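Local coordinates for protein uracil-DNA glycosylase (Sulfolobus tokodaii str. 7, PDB 4ZBY) that belongs to the uracil-DNA glycosylase superfamily, carries an iron-sulfur cluster and holds uracil in a pocket beside its central sheet, at residues 36-41 with 79-84. Residues are numbered along the deposited sequence; the frame is centred on the assembly and turned at random. Where two conformers were deposited one is given.
Sequences EIMFVG and FITNVV. With URA (uracil), chain C.
Asn82 leans over Gly41 where two neighbouring parallel strands, 37-41 and 79-82, end at the bound uracil. Its CB sits 3.7 Å from Gly41 O. CG, anti to the carbonyl carbon (chi1 -64°), is thereby brought up to the uracil, with N3 its nearest partner there. Beyond it the amide divides its work. With no side chain on Gly41, OD1 can settle 3.1 Å from Gly41 C. The same oxygen accepts a nearly straight hydrogen bond from uracil N3 (2.7 Å, 168° at the hydrogen). ND2 donates to uracil O4 at 3.0 Å.

Behind this end the strands are laced by backbone bonds: Phe79 N to Ile37 O, Phe39 N to Phe79 O, Thr81 N to Phe39 O and Gly41 N to Thr81 O. The ladder runs one step past strand 79-82, where Val83 N reaches Gly41 O at 3.0 Å from above the carbonyl plane. On the face away from Asn82, Met38, extended to its tip, brings CE to 4.0 Å from Thr81 CG2 and also close to Phe79 CD1; helix 96-113 covers this side. On the face that carries Asn82, Phe39 CD2 meets Ile80 CG1 at 4.1 Å, and helix 58-71 packs on Phe39.

The backbone N of Glu42 and of Phe55, and NE2 of His164, are also hydrogen-bonded to the uracil. The paired acceptor and donor of Asn82 are consistent with a fit to N3-H and O4, a pattern that cytosine, with an unprotonated N3 and a 4-amino group, would not present to the amide turned this way.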
loop_
_atom_site.group_PDB
_atom_site.type_symbol
_atom_site.label_atom_id
_atom_site.label_comp_id
_atom_site.label_asym_id
_atom_site.label_seq_id
_atom_site.Cartn_x
_atom_site.Cartn_y
_atom_site.Cartn_z
ATOM N N GLU A 36 9.370 -7.941 -5.183
ATOM C CA GLU A 36 8.754 -9.053 -4.445
ATOM C C GLU A 36 7.802 -8.574 -3.368
ATOM O O GLU A 36 6.894 -9.318 -2.980
ATOM C CB GLU A 36 9.822 -9.932 -3.833
ATOM C CG GLU A 36 10.526 -10.731 -4.910
ATOM C CD GLU A 36 11.542 -11.696 -4.347
ATOM O OE1 GLU A 36 11.749 -11.687 -3.120
ATOM O OE2 GLU A 36 12.111 -12.470 -5.140
ATOM N N ILE A 37 8.018 -7.367 -2.850
ATOM C CA ILE A 37 7.119 -6.818 -1.822
ATOM C C ILE A 37 6.465 -5.531 -2.294
ATOM O O ILE A 37 7.119 -4.579 -2.721
ATOM C CB ILE A 37 7.851 -6.537 -0.500
ATOM C CG1 ILE A 37 8.682 -7.755 -0.078
ATOM C CG2 ILE A 37 6.837 -6.084 0.573
ATOM C CD1 ILE A 37 9.496 -7.572 1.220
ATOM N N MET A 38 5.152 -5.503 -2.196
ATOM C CA MET A 38 4.386 -4.343 -2.600
ATOM C C MET A 38 3.717 -3.808 -1.332
ATOM O O MET A 38 3.141 -4.585 -0.563
ATOM C CB MET A 38 3.375 -4.754 -3.686
ATOM C CG MET A 38 2.485 -3.672 -4.212
ATOM S SD MET A 38 1.555 -4.376 -5.629
ATOM C CE MET A 38 0.618 -2.916 -6.000
ATOM N N PHE A 39 3.837 -2.506 -1.079
ATOM C CA PHE A 39 3.197 -1.860 0.087
ATOM C C PHE A 39 2.028 -1.042 -0.397
ATOM O O PHE A 39 2.157 -0.282 -1.353
ATOM C CB PHE A 39 4.196 -0.949 0.822
ATOM C CG PHE A 39 5.346 -1.700 1.410
ATOM C CD1 PHE A 39 5.284 -2.164 2.718
ATOM C CD2 PHE A 39 6.438 -2.007 0.631
ATOM C CE1 PHE A 39 6.328 -2.901 3.258
ATOM C CE2 PHE A 39 7.500 -2.746 1.154
ATOM C CZ PHE A 39 7.438 -3.186 2.468
ATOM N N VAL A 40 0.892 -1.185 0.261
ATOM C CA VAL A 40 -0.288 -0.409 -0.141
ATOM C C VAL A 40 -0.860 0.323 1.045
ATOM O O VAL A 40 -1.303 -0.305 2.007
ATOM C CB VAL A 40 -1.395 -1.316 -0.742
ATOM C CG1 VAL A 40 -2.550 -0.475 -1.299
ATOM C CG2 VAL A 40 -0.816 -2.219 -1.829
ATOM N N GLY A 41 -0.855 1.652 0.970
ATOM C CA GLY A 41 -1.492 2.458 2.000
ATOM C C GLY A 41 -2.891 2.910 1.633
ATOM O O GLY A 41 -3.537 2.381 0.734
ATOM N N PHE A 79 7.780 -1.917 -4.202
ATOM C CA PHE A 79 6.830 -1.038 -4.863
ATOM C C PHE A 79 5.870 -0.506 -3.830
ATOM O O PHE A 79 5.389 -1.263 -2.981
ATOM C CB PHE A 79 6.065 -1.752 -5.992
ATOM C CG PHE A 79 5.302 -0.801 -6.879
ATOM C CD1 PHE A 79 4.003 -0.454 -6.575
ATOM C CD2 PHE A 79 5.911 -0.235 -8.007
ATOM C CE1 PHE A 79 3.286 0.442 -7.391
ATOM C CE2 PHE A 79 5.223 0.663 -8.820
ATOM C CZ PHE A 79 3.906 1.007 -8.492
ATOM N N ILE A 80 5.617 0.803 -3.877
ATOM C CA ILE A 80 4.815 1.457 -2.835
ATOM C C ILE A 80 3.712 2.291 -3.466
ATOM O O ILE A 80 3.988 3.110 -4.343
ATOM C CB ILE A 80 5.686 2.387 -1.962
ATOM C CG1 ILE A 80 6.785 1.587 -1.248
ATOM C CG2 ILE A 80 4.793 3.138 -0.960
ATOM C CD1 ILE A 80 7.831 2.507 -0.532
ATOM N N THR A 81 2.478 2.050 -3.058
ATOM C CA THR A 81 1.380 2.839 -3.586
ATOM C C THR A 81 0.252 2.868 -2.556
ATOM O O THR A 81 0.471 2.537 -1.394
ATOM C CB THR A 81 0.915 2.285 -4.959
ATOM O OG1 THR A 81 -0.048 3.189 -5.534
ATOM C CG2 THR A 81 0.322 0.891 -4.839
ATOM N N ASN A 82 -0.925 3.309 -2.989
ATOM C CA ASN A 82 -2.101 3.450 -2.129
ATOM C C ASN A 82 -3.341 3.006 -2.872
ATOM O O ASN A 82 -3.354 2.997 -4.093
ATOM C CB ASN A 82 -2.310 4.900 -1.678
ATOM C CG ASN A 82 -1.184 5.419 -0.800
ATOM O OD1 ASN A 82 -1.062 5.039 0.350
ATOM N ND2 ASN A 82 -0.361 6.300 -1.348
ATOM N N VAL A 83 -4.403 2.683 -2.135
ATOM C CA VAL A 83 -5.645 2.268 -2.776
ATOM C C VAL A 83 -6.316 3.462 -3.482
ATOM O O VAL A 83 -6.944 3.295 -4.533
ATOM C CB VAL A 83 -6.598 1.604 -1.750
ATOM C CG1 VAL A 83 -6.970 2.577 -0.646
ATOM C CG2 VAL A 83 -7.841 1.049 -2.436
ATOM N N VAL A 84 -6.155 4.670 -2.928
ATOM C CA VAL A 84 -6.627 5.881 -3.569
ATOM C C VAL A 84 -5.408 6.756 -3.839
ATOM O O VAL A 84 -4.498 6.836 -3.004
ATOM C CB VAL A 84 -7.654 6.619 -2.681
ATOM C CG1 VAL A 84 -7.893 8.043 -3.150
ATOM C CG2 VAL A 84 -8.965 5.823 -2.696
HETATM N N1 URA C . -0.533 7.759 4.179
HETATM C C2 URA C . -0.820 6.798 3.273
HETATM O O2 URA C . -1.736 6.008 3.409
HETATM N N3 URA C . -0.164 6.870 2.109
HETATM C C4 URA C . 0.751 7.800 1.760
HETATM O O4 URA C . 1.326 7.701 0.690
HETATM C C5 URA C . 1.034 8.779 2.734
HETATM C C6 URA C . 0.397 8.739 3.928
#